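DUF5751 domain-containing protein (Sulfolobus tokodaii, PDB 2RBG) is of unknown function, a small archaeal protein with a five-stranded parallel alpha/beta fold that is found as a pair of identical subunits. Local coordinates at residues K34-N39 with I61-E66; N5-I10 with S85-L90; V12-F17 with T42-Q47; V92-E97 with D120-L125. All blocks are in the same frame, centred on the assembly; numbering follows the deposited sequence.

Contact 1: K34-N39 with I61-E66; sequences KKTTIN and IDIGYE
Two neighbouring parallel strands meet here through their backbones, Lys35 to Asn39 lying beside the start of strand 64-70, the outermost strand on this side of the sheet. Four hydrogen bonds join them. Gly64 N gives to Lys34 O at 2.8 Å, and Gly64 O in turn receives Thr36 N. Glu66 then repeats the pattern, its N donating to Thr36 O and its O accepting from Ile38 N at 2.8 Å. Gly64 and Glu66 each use both N and O in the strand pairing; Lys35 CA also sends a C-H toward Gly64 O, 3.1 Å from it.

On the face of Thr36 and Tyr65, Thr36 CG2 packs 3.8 Å from Tyr65 CB. Tyr65 CG sits between its own backbone N and carbonyl carbon (chi1 77°), and the ring leads away from the neighbouring strand. Thr36 OG1, anti to its backbone N, hydrogen-bonds to Ile6 O on the other side, so a buried threonine offers a methyl to one neighbour and a hydroxyl to the next. Ile63 CG2 approaches Lys34 O to 3.8 Å, while its side chain also touches Phe25 and Val28 of helix 17-31. Two adjacent parallel strands joined through helices 46-52 and 54-59 are the beta-alpha-beta unit of a parallel alpha/beta sheet.

Contact 2: N5-I10 with S85-L90; sequences NILTLI and SEVDGL
Asn5 ND2 donates to Glu86 O at 2.7 Å, the shortest polar bond of this contact, where strand 6-11 of the parallel alpha/beta sheet starts beside the loop leading into strand 89-94. The bond is nearly straight, 167° at the hydrogen, and Glu86 O lies in the Asn5 amide plane, although the donor stands above the plane of the Glu86 carbonyl. Asn5 CG is anti to its backbone N (chi1 -173°) and lies 3.5 Å from Glu86 O. The same ND2 gives to a water that also bonds Ser85 OG, so an asparagine, with two N-H groups at its tip, suits the strand's start.

Asp88 answers the Asn5 backbone at both ends. Its N donates to Asn5 O, and its OD1 receives Asn5 N at 3.1 Å on the syn side, 31° out of the carboxylate plane; OD2 takes Lys4 N. An alanine in place of Asp88 would probably leave the amides of Lys4 and Asn5 without their carboxylate and the first residues of the chain more loosely held.

Farther along, Leu7 N bonds Gly89 O at 2.8 Å. Glycine suits position 89 because a beta-carbon there would collide with Ile6 CD1, which rests 3.7 Å from Gly89 CA. Leu7 and Leu90 lie side by side pointing the same way, and Leu90 CD1 touches both Leu7 CD2 at 3.9 Å and Leu9 CD1 at 4.1 Å.

Contact 3: V12-F17 with T42-Q47; sequences VNNDNF and TEIQYQ
Thr42 reaches from its CB toward the loop of Val12 to Phe17, CB lying 3.9 Å from Phe17 CZ in the plane of the ring and at its edge. The contact joins two loops that follow neighbouring strands of the parallel sheet, one leading into helix 17-31 and the other into helix 46-52. At the tip, OG1 stands anti to the backbone N (chi1 179°) and accepts from Ile44 N at 3.1 Å, an ST turn whose bond is nearly straight, 170° at the hydrogen. OG1 also lies at the edge of the Phe17 ring, 3.8 Å from Phe17 CZ. The hydroxyl also gives its proton to a water, 2.7 Å from OG1, that donates in turn to Val12 O and Asn14 OD1. A threonine fits here because one hydroxyl both receives a backbone N-H and binds the water bridging the loops.

A valine in place of Thr42 would probably leave Ile44 N without its acceptor and the bridging water without its donor.

Ile44 supplies the apolar part. Its CG2 is 4.3 Å from Phe17 CE2, and both side chains pack on Leu49 and Leu52 of helix 46-52, so the aromatic ring and the branched chain share one apolar cluster. Asn14 and Ile44 slide past each other in opposite directions, the polar residue lying at the exposed border of the contact. There the methyl Ile44 CD1 sits 3.6 Å from Asn14 OD1 and 3.8 Å from Asn14 CG.

Contact 4: V92-E97 with D120-L125; sequences VYCDDE and DFCRKL
A disulfide links Cys94 SG to Cys122 SG at 2.0 Å with a torsion of 90° about the sulfur-sulfur bond, the relaxed value. Cys94 SG occupies the position between its own N and carbonyl carbon (chi1 81°), whereas Cys122 SG is anti to N, and the Cys122 side chain packs on Met102 of helix 99-107.

Backbone hydrogen bonds run alongside. Phe121 N gives to Val92 O at 2.8 Å, and Cys94 N to Phe121 O. They pair strand 89-94 with strand 117-121, the last strand of the parallel alpha/beta sheet, and the disulfide fastens the chain just where that pairing ends.

Apolar contacts fall on both faces. Val92 CG1 meets Cys122 CB at 4.0 Å, while Tyr93 CD1 approaches Phe121 CB at 3.8 Å, the two aromatic side chains crossing at about a right angle. The Leu125 CD1 methyl instead rests 3.3 Å from Cys94 O, a carbonyl oxygen hydrogen-bonded to Tyr20 OH.

Bonds to the Asp120 carboxylate hold the turn after the strand. OD1 accepts Arg123 N in an Asx motif, while OD2 takes the guanidinium in a salt bridge, 2.8 Å from Arg123 NE. Asp96 and Lys124 form salt bridges with Lys84 and Glu74 of the second subunit.

Contacts 1, 2 and 4 join strands of one parallel sheet, whereas contact 3 ties two loops that lead into helices. Contacts 1 and 2 adjoin through strands 35-41 and 6-11, with Asn39 N bonded to Thr8 O; contacts 2 and 4 share strand 89-94. Contact 2 is partly buried, with apolar leucines in the sheet and polar bonds at the strand's start. Contacts 1 and 4 lie at the two outer strands, about 21 Å apart between centres: contact 1 is partly exposed and rests on backbone bonds, while contact 4 is buried, carries the disulfide and faces the second subunit. Contact 3, also buried, combines apolar packing with a bridging water. Asp95 of contact 4 accepts its Asn13 N.

Contact 1: K34-N39 with I61-E66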
loop_
_atom_site.group_PDB
_atom_site.type_symbol
_atom_site.label_atom_id
_atom_site.label_comp_id
_atom_site.label_asym_id
_atom_site.label_seq_id
_atom_site.Cartn_x
_atom_site.Cartn_y
_atom_site.Cartn_z
ATOM N N LYS A 34 -19.974 7.331 5.843
ATOM C CA LYS A 34 -20.754 7.855 4.734
ATOM C C LYS A 34 -20.357 9.313 4.534
ATOM O O LYS A 34 -20.947 10.019 3.718
ATOM C CB LYS A 34 -22.252 7.760 5.046
ATOM C CG LYS A 34 -22.688 6.412 5.620
ATOM C CD LYS A 34 -22.261 5.253 4.729
ATOM C CE LYS A 34 -22.586 3.911 5.373
ATOM N NZ LYS A 34 -22.081 2.760 4.567
ATOM N N LYS A 35 -19.341 9.743 5.279
ATOM C CA LYS A 35 -18.853 11.118 5.218
ATOM C C LYS A 35 -17.330 11.196 5.258
ATOM O O LYS A 35 -16.665 10.360 5.866
ATOM C CB LYS A 35 -19.383 11.925 6.403
ATOM C CG LYS A 35 -20.889 12.044 6.505
ATOM C CD LYS A 35 -21.268 12.730 7.814
ATOM C CE LYS A 35 -22.764 13.000 7.901
ATOM N NZ LYS A 35 -23.214 13.982 6.874
ATOM N N THR A 36 -16.785 12.218 4.615
ATOM C CA THR A 36 -15.348 12.431 4.623
ATOM C C THR A 36 -15.074 13.902 4.370
ATOM O O THR A 36 -15.800 14.561 3.621
ATOM C CB THR A 36 -14.616 11.590 3.540
ATOM O OG1 THR A 36 -13.202 11.811 3.640
ATOM C CG2 THR A 36 -15.080 11.977 2.139
ATOM N N THR A 37 -14.055 14.426 5.034
ATOM C CA THR A 37 -13.669 15.815 4.837
ATOM C C THR A 37 -12.329 15.704 4.122
ATOM O O THR A 37 -11.333 15.248 4.692
ATOM C CB THR A 37 -13.553 16.574 6.186
ATOM O OG1 THR A 37 -13.090 17.907 5.941
ATOM C CG2 THR A 37 -12.612 15.864 7.142
ATOM N N ILE A 38 -12.338 16.083 2.850
ATOM C CA ILE A 38 -11.169 15.991 1.984
ATOM C C ILE A 38 -10.341 17.266 1.939
ATOM O O ILE A 38 -10.856 18.346 1.646
ATOM C CB ILE A 38 -11.607 15.626 0.556
ATOM C CG1 ILE A 38 -12.496 14.382 0.600
ATOM C CG2 ILE A 38 -10.393 15.389 -0.329
ATOM C CD1 ILE A 38 -13.138 14.036 -0.725
ATOM N N ASN A 39 -9.049 17.122 2.216
ATOM C CA ASN A 39 -8.125 18.250 2.218
ATOM C C ASN A 39 -7.066 18.030 1.157
ATOM O O ASN A 39 -6.263 17.099 1.244
ATOM C CB ASN A 39 -7.491 18.383 3.599
ATOM C CG ASN A 39 -8.497 18.799 4.647
ATOM O OD1 ASN A 39 -8.750 19.987 4.847
ATOM N ND2 ASN A 39 -9.100 17.820 5.305
ATOM N N ILE A 61 -22.099 9.803 -5.372
ATOM C CA ILE A 61 -23.081 10.786 -4.939
ATOM C C ILE A 61 -23.632 10.518 -3.534
ATOM O O ILE A 61 -23.995 11.453 -2.821
ATOM C CB ILE A 61 -24.260 10.841 -5.948
ATOM C CG1 ILE A 61 -25.190 12.011 -5.623
ATOM C CG2 ILE A 61 -25.019 9.528 -5.933
ATOM C CD1 ILE A 61 -24.601 13.361 -5.953
ATOM N N ASP A 62 -23.696 9.249 -3.135
ATOM C CA ASP A 62 -24.218 8.902 -1.814
ATOM C C ASP A 62 -23.301 9.334 -0.676
ATOM O O ASP A 62 -23.759 9.543 0.447
ATOM C CB ASP A 62 -24.462 7.393 -1.698
ATOM C CG ASP A 62 -25.592 6.909 -2.586
ATOM O OD1 ASP A 62 -26.323 7.755 -3.144
ATOM O OD2 ASP A 62 -25.753 5.676 -2.714
ATOM N N ILE A 63 -22.011 9.462 -0.962
ATOM C CA ILE A 63 -21.046 9.858 0.058
ATOM C C ILE A 63 -21.082 11.363 0.295
ATOM O O ILE A 63 -21.018 12.144 -0.646
ATOM C CB ILE A 63 -19.602 9.464 -0.344
ATOM C CG1 ILE A 63 -19.497 7.946 -0.513
ATOM C CG2 ILE A 63 -18.620 9.943 0.715
ATOM C CD1 ILE A 63 -19.820 7.160 0.747
ATOM N N GLY A 64 -21.194 11.761 1.556
ATOM C CA GLY A 64 -21.206 13.176 1.869
ATOM C C GLY A 64 -19.767 13.614 2.033
ATOM O O GLY A 64 -18.975 12.918 2.663
ATOM N N TYR A 65 -19.407 14.756 1.468
ATOM C CA TYR A 65 -18.032 15.205 1.592
ATOM C C TYR A 65 -17.911 16.716 1.610
ATOM O O TYR A 65 -18.810 17.438 1.178
ATOM C CB TYR A 65 -17.198 14.651 0.429
ATOM C CG TYR A 65 -17.419 15.392 -0.873
ATOM C CD1 TYR A 65 -16.764 16.599 -1.128
ATOM C CD2 TYR A 65 -18.324 14.923 -1.821
ATOM C CE1 TYR A 65 -17.009 17.323 -2.289
ATOM C CE2 TYR A 65 -18.579 15.641 -2.990
ATOM C CZ TYR A 65 -17.917 16.842 -3.214
ATOM O OH TYR A 65 -18.164 17.565 -4.358
ATOM N N GLU A 66 -16.783 17.176 2.134
ATOM C CA GLU A 66 -16.454 18.589 2.180
ATOM C C GLU A 66 -15.104 18.618 1.488
ATOM O O GLU A 66 -14.308 17.690 1.643
ATOM C CB GLU A 66 -16.312 19.089 3.617
ATOM C CG GLU A 66 -17.614 19.176 4.389
ATOM C CD GLU A 66 -17.449 19.899 5.713
ATOM O OE1 GLU A 66 -16.616 19.458 6.534
ATOM O OE2 GLU A 66 -18.151 20.910 5.931
#

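Contact 2: N5-I10 with S85-L90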
loop_
_atom_site.group_PDB
_atom_site.type_symbol
_atom_site.label_atom_id
_atom_site.label_comp_id
_atom_site.label_asym_id
_atom_site.label_seq_id
_atom_site.Cartn_x
_atom_site.Cartn_y
_atom_site.Cartn_z
ATOM N N ASN A 5 -16.693 10.027 10.163
ATOM C CA ASN A 5 -16.185 11.117 9.333
ATOM C C ASN A 5 -14.690 10.943 9.124
ATOM O O ASN A 5 -13.883 11.231 10.006
ATOM C CB ASN A 5 -16.487 12.474 9.985
ATOM C CG ASN A 5 -16.127 13.648 9.089
ATOM O OD1 ASN A 5 -16.236 13.566 7.865
ATOM N ND2 ASN A 5 -15.716 14.755 9.696
ATOM N N ILE A 6 -14.338 10.471 7.936
ATOM C CA ILE A 6 -12.955 10.210 7.568
ATOM C C ILE A 6 -12.184 11.457 7.147
ATOM O O ILE A 6 -12.652 12.232 6.309
ATOM C CB ILE A 6 -12.896 9.199 6.397
ATOM C CG1 ILE A 6 -13.678 7.932 6.758
ATOM C CG2 ILE A 6 -11.449 8.870 6.060
ATOM C CD1 ILE A 6 -13.128 7.183 7.956
ATOM N N LEU A 7 -11.009 11.657 7.740
ATOM C CA LEU A 7 -10.161 12.781 7.363
ATOM C C LEU A 7 -9.334 12.272 6.188
ATOM O O LEU A 7 -8.555 11.331 6.339
ATOM C CB LEU A 7 -9.213 13.178 8.496
ATOM C CG LEU A 7 -8.171 14.237 8.104
ATOM C CD1 LEU A 7 -8.869 15.546 7.749
ATOM C CD2 LEU A 7 -7.192 14.448 9.252
ATOM N N THR A 8 -9.518 12.876 5.020
ATOM C CA THR A 8 -8.776 12.473 3.831
ATOM C C THR A 8 -7.790 13.563 3.444
ATOM O O THR A 8 -8.170 14.720 3.257
ATOM C CB THR A 8 -9.727 12.198 2.643
ATOM O OG1 THR A 8 -10.523 11.038 2.927
ATOM C CG2 THR A 8 -8.934 11.947 1.365
ATOM N N LEU A 9 -6.518 13.188 3.350
ATOM C CA LEU A 9 -5.468 14.123 2.980
ATOM C C LEU A 9 -4.852 13.656 1.671
ATOM O O LEU A 9 -4.529 12.477 1.517
ATOM C CB LEU A 9 -4.383 14.163 4.060
ATOM C CG LEU A 9 -4.854 14.375 5.500
ATOM C CD1 LEU A 9 -3.643 14.413 6.427
ATOM C CD2 LEU A 9 -5.647 15.668 5.600
ATOM N N ILE A 10 -4.691 14.578 0.730
ATOM C CA ILE A 10 -4.098 14.231 -0.551
ATOM C C ILE A 10 -3.248 15.345 -1.133
ATOM O O ILE A 10 -3.611 16.519 -1.086
ATOM C CB ILE A 10 -5.177 13.838 -1.596
ATOM C CG1 ILE A 10 -4.516 13.575 -2.955
ATOM C CG2 ILE A 10 -6.223 14.950 -1.715
ATOM C CD1 ILE A 10 -5.445 12.923 -3.986
ATOM N N SER A 85 -12.440 20.049 13.817
ATOM C CA SER A 85 -13.044 19.049 12.945
ATOM C C SER A 85 -13.225 17.704 13.633
ATOM O O SER A 85 -12.279 17.146 14.186
ATOM C CB SER A 85 -12.186 18.872 11.687
ATOM O OG SER A 85 -12.796 17.980 10.769
ATOM N N GLU A 86 -14.447 17.188 13.593
ATOM C CA GLU A 86 -14.748 15.904 14.204
ATOM C C GLU A 86 -14.514 14.785 13.199
ATOM O O GLU A 86 -15.393 14.459 12.402
ATOM C CB GLU A 86 -16.198 15.877 14.695
ATOM C CG GLU A 86 -16.700 14.496 15.108
ATOM C CD GLU A 86 -15.744 13.770 16.035
ATOM O OE1 GLU A 86 -15.332 14.364 17.054
ATOM O OE2 GLU A 86 -15.411 12.598 15.746
ATOM N N VAL A 87 -13.314 14.216 13.236
ATOM C CA VAL A 87 -12.938 13.121 12.346
ATOM C C VAL A 87 -12.511 11.923 13.192
ATOM O O VAL A 87 -12.017 12.095 14.307
ATOM C CB VAL A 87 -11.777 13.530 11.424
ATOM C CG1 VAL A 87 -12.239 14.610 10.458
ATOM C CG2 VAL A 87 -10.609 14.033 12.255
ATOM N N ASP A 88 -12.701 10.714 12.668
ATOM C CA ASP A 88 -12.344 9.505 13.409
ATOM C C ASP A 88 -11.500 8.487 12.648
ATOM O O ASP A 88 -11.027 7.508 13.230
ATOM C CB ASP A 88 -13.604 8.809 13.922
ATOM C CG ASP A 88 -14.680 8.698 12.861
ATOM O OD1 ASP A 88 -14.340 8.663 11.658
ATOM O OD2 ASP A 88 -15.868 8.632 13.236
ATOM N N GLY A 89 -11.334 8.701 11.351
ATOM C CA GLY A 89 -10.532 7.794 10.545
ATOM C C GLY A 89 -9.611 8.632 9.684
ATOM O O GLY A 89 -9.879 9.815 9.477
ATOM N N LEU A 90 -8.541 8.031 9.168
ATOM C CA LEU A 90 -7.587 8.771 8.350
ATOM C C LEU A 90 -7.189 8.064 7.059
ATOM O O LEU A 90 -6.894 6.871 7.064
ATOM C CB LEU A 90 -6.323 9.049 9.165
ATOM C CG LEU A 90 -5.157 9.729 8.444
ATOM C CD1 LEU A 90 -5.546 11.151 8.063
ATOM C CD2 LEU A 90 -3.933 9.741 9.349
HETATM O O HOH W 1 -15.517 17.826 9.296
#

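Contact 3: V12-F17 with T42-Q47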
loop_
_atom_site.group_PDB
_atom_site.type_symbol
_atom_site.label_atom_id
_atom_site.label_comp_id
_atom_site.label_asym_id
_atom_site.label_seq_id
_atom_site.Cartn_x
_atom_site.Cartn_y
_atom_site.Cartn_z
ATOM N N VAL A 12 -1.048 15.507 -4.692
ATOM C CA VAL A 12 -0.559 14.898 -5.922
ATOM C C VAL A 12 -0.499 15.944 -7.023
ATOM O O VAL A 12 -1.063 17.029 -6.887
ATOM C CB VAL A 12 -1.490 13.757 -6.413
ATOM C CG1 VAL A 12 -1.508 12.622 -5.404
ATOM C CG2 VAL A 12 -2.899 14.294 -6.647
ATOM N N ASN A 13 0.191 15.610 -8.108
ATOM C CA ASN A 13 0.291 16.505 -9.252
ATOM C C ASN A 13 -1.090 16.511 -9.904
ATOM O O ASN A 13 -1.857 15.563 -9.742
ATOM C CB ASN A 13 1.344 15.990 -10.237
ATOM C CG ASN A 13 2.746 16.025 -9.659
ATOM O OD1 ASN A 13 3.252 17.086 -9.289
ATOM N ND2 ASN A 13 3.385 14.861 -9.583
ATOM N N ASN A 14 -1.406 17.570 -10.641
ATOM C CA ASN A 14 -2.712 17.687 -11.284
ATOM C C ASN A 14 -3.132 16.502 -12.151
ATOM O O ASN A 14 -4.308 16.147 -12.189
ATOM C CB ASN A 14 -2.779 18.958 -12.135
ATOM C CG ASN A 14 -2.497 20.208 -11.335
ATOM O OD1 ASN A 14 -2.816 20.285 -10.150
ATOM N ND2 ASN A 14 -1.910 21.206 -11.985
ATOM N N ASP A 15 -2.180 15.891 -12.845
ATOM C CA ASP A 15 -2.496 14.768 -13.722
ATOM C C ASP A 15 -2.928 13.514 -12.963
ATOM O O ASP A 15 -3.425 12.566 -13.565
ATOM C CB ASP A 15 -1.292 14.438 -14.611
ATOM C CG ASP A 15 -0.195 13.712 -13.861
ATOM O OD1 ASP A 15 0.095 14.094 -12.707
ATOM O OD2 ASP A 15 0.388 12.760 -14.428
ATOM N N ASN A 16 -2.745 13.516 -11.645
ATOM C CA ASN A 16 -3.109 12.363 -10.826
ATOM C C ASN A 16 -4.443 12.459 -10.087
ATOM O O ASN A 16 -4.889 11.476 -9.500
ATOM C CB ASN A 16 -2.010 12.073 -9.796
ATOM C CG ASN A 16 -0.883 11.230 -10.358
ATOM O OD1 ASN A 16 -1.122 10.239 -11.050
ATOM N ND2 ASN A 16 0.351 11.606 -10.046
ATOM N N PHE A 17 -5.087 13.621 -10.113
ATOM C CA PHE A 17 -6.351 13.777 -9.395
ATOM C C PHE A 17 -7.444 12.779 -9.760
ATOM O O PHE A 17 -8.047 12.168 -8.881
ATOM C CB PHE A 17 -6.896 15.202 -9.553
ATOM C CG PHE A 17 -6.194 16.216 -8.699
ATOM C CD1 PHE A 17 -6.048 16.008 -7.329
ATOM C CD2 PHE A 17 -5.675 17.380 -9.259
ATOM C CE1 PHE A 17 -5.393 16.944 -6.529
ATOM C CE2 PHE A 17 -5.020 18.320 -8.469
ATOM C CZ PHE A 17 -4.879 18.103 -7.102
ATOM N N THR A 42 -2.698 21.670 -2.960
ATOM C CA THR A 42 -2.401 21.922 -4.362
ATOM C C THR A 42 -2.442 23.416 -4.658
ATOM O O THR A 42 -2.901 24.206 -3.839
ATOM C CB THR A 42 -3.460 21.215 -5.240
ATOM O OG1 THR A 42 -3.200 21.464 -6.624
ATOM C CG2 THR A 42 -4.855 21.726 -4.891
ATOM N N GLU A 43 -1.965 23.795 -5.839
ATOM C CA GLU A 43 -1.974 25.195 -6.254
ATOM C C GLU A 43 -3.133 25.429 -7.221
ATOM O O GLU A 43 -3.384 26.555 -7.649
ATOM C CB GLU A 43 -0.650 25.557 -6.935
ATOM C CG GLU A 43 0.577 25.390 -6.049
ATOM C CD GLU A 43 0.495 26.208 -4.772
ATOM O OE1 GLU A 43 0.219 27.423 -4.864
ATOM O OE2 GLU A 43 0.707 25.639 -3.678
ATOM N N ILE A 44 -3.840 24.352 -7.552
ATOM C CA ILE A 44 -4.969 24.415 -8.473
ATOM C C ILE A 44 -6.193 25.053 -7.806
ATOM O O ILE A 44 -6.318 25.034 -6.581
ATOM C CB ILE A 44 -5.319 22.990 -8.971
ATOM C CG1 ILE A 44 -5.846 23.044 -10.402
ATOM C CG2 ILE A 44 -6.338 22.341 -8.043
ATOM C CD1 ILE A 44 -6.024 21.672 -11.024
ATOM N N GLN A 45 -7.091 25.623 -8.609
ATOM C CA GLN A 45 -8.299 26.257 -8.079
ATOM C C GLN A 45 -9.441 25.262 -7.905
ATOM O O GLN A 45 -9.507 24.250 -8.603
ATOM C CB GLN A 45 -8.748 27.398 -8.995
ATOM C CG GLN A 45 -7.857 28.628 -8.946
ATOM C CD GLN A 45 -7.900 29.324 -7.598
ATOM O OE1 GLN A 45 -8.963 29.740 -7.139
ATOM N NE2 GLN A 45 -6.742 29.454 -6.960
ATOM N N TYR A 46 -10.341 25.570 -6.976
ATOM C CA TYR A 46 -11.484 24.718 -6.671
ATOM C C TYR A 46 -12.241 24.246 -7.911
ATOM O O TYR A 46 -12.391 23.047 -8.135
ATOM C CB TYR A 46 -12.458 25.456 -5.750
ATOM C CG TYR A 46 -13.505 24.560 -5.127
ATOM C CD1 TYR A 46 -13.213 23.803 -3.993
ATOM C CD2 TYR A 46 -14.781 24.450 -5.680
ATOM C CE1 TYR A 46 -14.161 22.956 -3.426
ATOM C CE2 TYR A 46 -15.738 23.602 -5.120
ATOM C CZ TYR A 46 -15.419 22.858 -3.993
ATOM O OH TYR A 46 -16.351 22.012 -3.435
ATOM N N GLN A 47 -12.722 25.194 -8.709
ATOM C CA GLN A 47 -13.483 24.864 -9.908
ATOM C C GLN A 47 -12.759 23.954 -10.892
ATOM O O GLN A 47 -13.382 23.087 -11.505
ATOM C CB GLN A 47 -13.930 26.144 -10.618
ATOM C CG GLN A 47 -14.951 26.947 -9.830
ATOM C CD GLN A 47 -16.094 26.088 -9.318
ATOM O OE1 GLN A 47 -16.717 25.343 -10.078
ATOM N NE2 GLN A 47 -16.378 26.190 -8.023
HETATM O O HOH W 2 -1.567 19.690 -7.763
#

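Contact 4: V92-E97 with D120-L125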
loop_
_atom_site.group_PDB
_atom_site.type_symbol
_atom_site.label_atom_id
_atom_site.label_comp_id
_atom_site.label_asym_id
_atom_site.label_seq_id
_atom_site.Cartn_x
_atom_site.Cartn_y
_atom_site.Cartn_z
ATOM N N VAL A 92 -4.591 8.733 3.656
ATOM C CA VAL A 92 -3.489 9.556 3.164
ATOM C C VAL A 92 -3.066 9.172 1.749
ATOM O O VAL A 92 -2.839 7.996 1.463
ATOM C CB VAL A 92 -2.259 9.430 4.098
ATOM C CG1 VAL A 92 -1.079 10.193 3.520
ATOM C CG2 VAL A 92 -2.607 9.953 5.488
ATOM N N TYR A 93 -2.945 10.170 0.876
ATOM C CA TYR A 93 -2.542 9.936 -0.512
ATOM C C TYR A 93 -1.535 10.957 -1.023
ATOM O O TYR A 93 -1.653 12.153 -0.752
ATOM C CB TYR A 93 -3.755 9.996 -1.440
ATOM C CG TYR A 93 -4.897 9.109 -1.031
ATOM C CD1 TYR A 93 -4.990 7.796 -1.494
ATOM C CD2 TYR A 93 -5.882 9.578 -0.165
ATOM C CE1 TYR A 93 -6.041 6.973 -1.102
ATOM C CE2 TYR A 93 -6.927 8.769 0.231
ATOM C CZ TYR A 93 -7.005 7.467 -0.238
ATOM O OH TYR A 93 -8.055 6.673 0.157
ATOM N N CYS A 94 -0.559 10.479 -1.785
ATOM C CA CYS A 94 0.444 11.357 -2.378
ATOM C C CYS A 94 1.166 10.616 -3.491
ATOM O O CYS A 94 1.014 9.399 -3.639
ATOM C CB CYS A 94 1.478 11.799 -1.330
ATOM S SG CYS A 94 2.808 10.592 -0.987
ATOM N N ASP A 95 1.916 11.358 -4.300
ATOM C CA ASP A 95 2.734 10.749 -5.340
ATOM C C ASP A 95 4.175 11.069 -4.939
ATOM O O ASP A 95 4.399 11.804 -3.979
ATOM C CB ASP A 95 2.407 11.279 -6.751
ATOM C CG ASP A 95 2.173 12.777 -6.799
ATOM O OD1 ASP A 95 2.666 13.508 -5.918
ATOM O OD2 ASP A 95 1.499 13.225 -7.755
ATOM N N ASP A 96 5.152 10.515 -5.649
ATOM C CA ASP A 96 6.552 10.746 -5.303
ATOM C C ASP A 96 6.952 12.208 -5.154
ATOM O O ASP A 96 7.696 12.560 -4.241
ATOM C CB ASP A 96 7.470 10.079 -6.327
ATOM C CG ASP A 96 7.472 8.573 -6.208
ATOM O OD1 ASP A 96 7.604 8.067 -5.074
ATOM O OD2 ASP A 96 7.354 7.896 -7.249
ATOM N N GLU A 97 6.464 13.052 -6.052
ATOM C CA GLU A 97 6.789 14.473 -6.021
ATOM C C GLU A 97 6.317 15.174 -4.750
ATOM O O GLU A 97 6.836 16.230 -4.392
ATOM C CB GLU A 97 6.184 15.178 -7.239
ATOM C CG GLU A 97 6.821 14.806 -8.568
ATOM C CD GLU A 97 6.755 13.318 -8.859
ATOM O OE1 GLU A 97 5.644 12.747 -8.788
ATOM O OE2 GLU A 97 7.811 12.722 -9.166
ATOM N N ASP A 120 -2.893 4.210 3.502
ATOM C CA ASP A 120 -1.866 5.193 3.212
ATOM C C ASP A 120 -1.252 4.824 1.867
ATOM O O ASP A 120 -0.454 3.895 1.782
ATOM C CB ASP A 120 -0.782 5.177 4.296
ATOM C CG ASP A 120 0.258 6.272 4.105
ATOM O OD1 ASP A 120 0.802 6.400 2.988
ATOM O OD2 ASP A 120 0.539 7.005 5.075
ATOM N N PHE A 121 -1.669 5.511 0.811
ATOM C CA PHE A 121 -1.094 5.264 -0.504
ATOM C C PHE A 121 -0.142 6.433 -0.656
ATOM O O PHE A 121 -0.435 7.405 -1.356
ATOM C CB PHE A 121 -2.155 5.316 -1.603
ATOM C CG PHE A 121 -1.662 4.820 -2.933
ATOM C CD1 PHE A 121 -1.660 3.460 -3.225
ATOM C CD2 PHE A 121 -1.162 5.707 -3.876
ATOM C CE1 PHE A 121 -1.165 2.991 -4.438
ATOM C CE2 PHE A 121 -0.661 5.248 -5.096
ATOM C CZ PHE A 121 -0.664 3.886 -5.376
ATOM N N CYS A 122 0.998 6.344 0.020
ATOM C CA CYS A 122 1.957 7.431 -0.016
ATOM C C CYS A 122 3.342 7.071 0.512
ATOM O O CYS A 122 4.288 6.914 -0.259
ATOM C CB CYS A 122 1.389 8.609 0.782
ATOM S SG CYS A 122 2.505 10.035 0.943
ATOM N N ARG A 123 3.455 6.930 1.826
ATOM C CA ARG A 123 4.740 6.634 2.450
ATOM C C ARG A 123 5.463 5.356 2.024
ATOM O O ARG A 123 6.694 5.323 2.028
ATOM C CB ARG A 123 4.588 6.686 3.971
ATOM C CG ARG A 123 4.360 8.112 4.474
ATOM C CD ARG A 123 4.167 8.178 5.977
ATOM N NE ARG A 123 2.939 7.511 6.396
ATOM C CZ ARG A 123 2.542 7.400 7.658
ATOM N NH1 ARG A 123 3.278 7.916 8.633
ATOM N NH2 ARG A 123 1.411 6.773 7.946
ATOM N N LYS A 124 4.725 4.315 1.646
ATOM C CA LYS A 124 5.372 3.075 1.217
ATOM C C LYS A 124 5.736 3.081 -0.271
ATOM O O LYS A 124 6.302 2.112 -0.774
ATOM C CB LYS A 124 4.486 1.856 1.521
ATOM C CG LYS A 124 4.458 1.424 2.992
ATOM C CD LYS A 124 3.620 0.158 3.174
ATOM C CE LYS A 124 3.616 -0.335 4.620
ATOM N NZ LYS A 124 2.851 -1.618 4.776
ATOM N N LEU A 125 5.410 4.160 -0.978
ATOM C CA LEU A 125 5.739 4.246 -2.400
ATOM C C LEU A 125 7.245 4.380 -2.577
ATOM O O LEU A 125 7.895 5.135 -1.857
ATOM C CB LEU A 125 5.052 5.450 -3.047
ATOM C CG LEU A 125 3.543 5.373 -3.261
ATOM C CD1 LEU A 125 3.034 6.737 -3.698
ATOM C CD2 LEU A 125 3.221 4.315 -4.314
#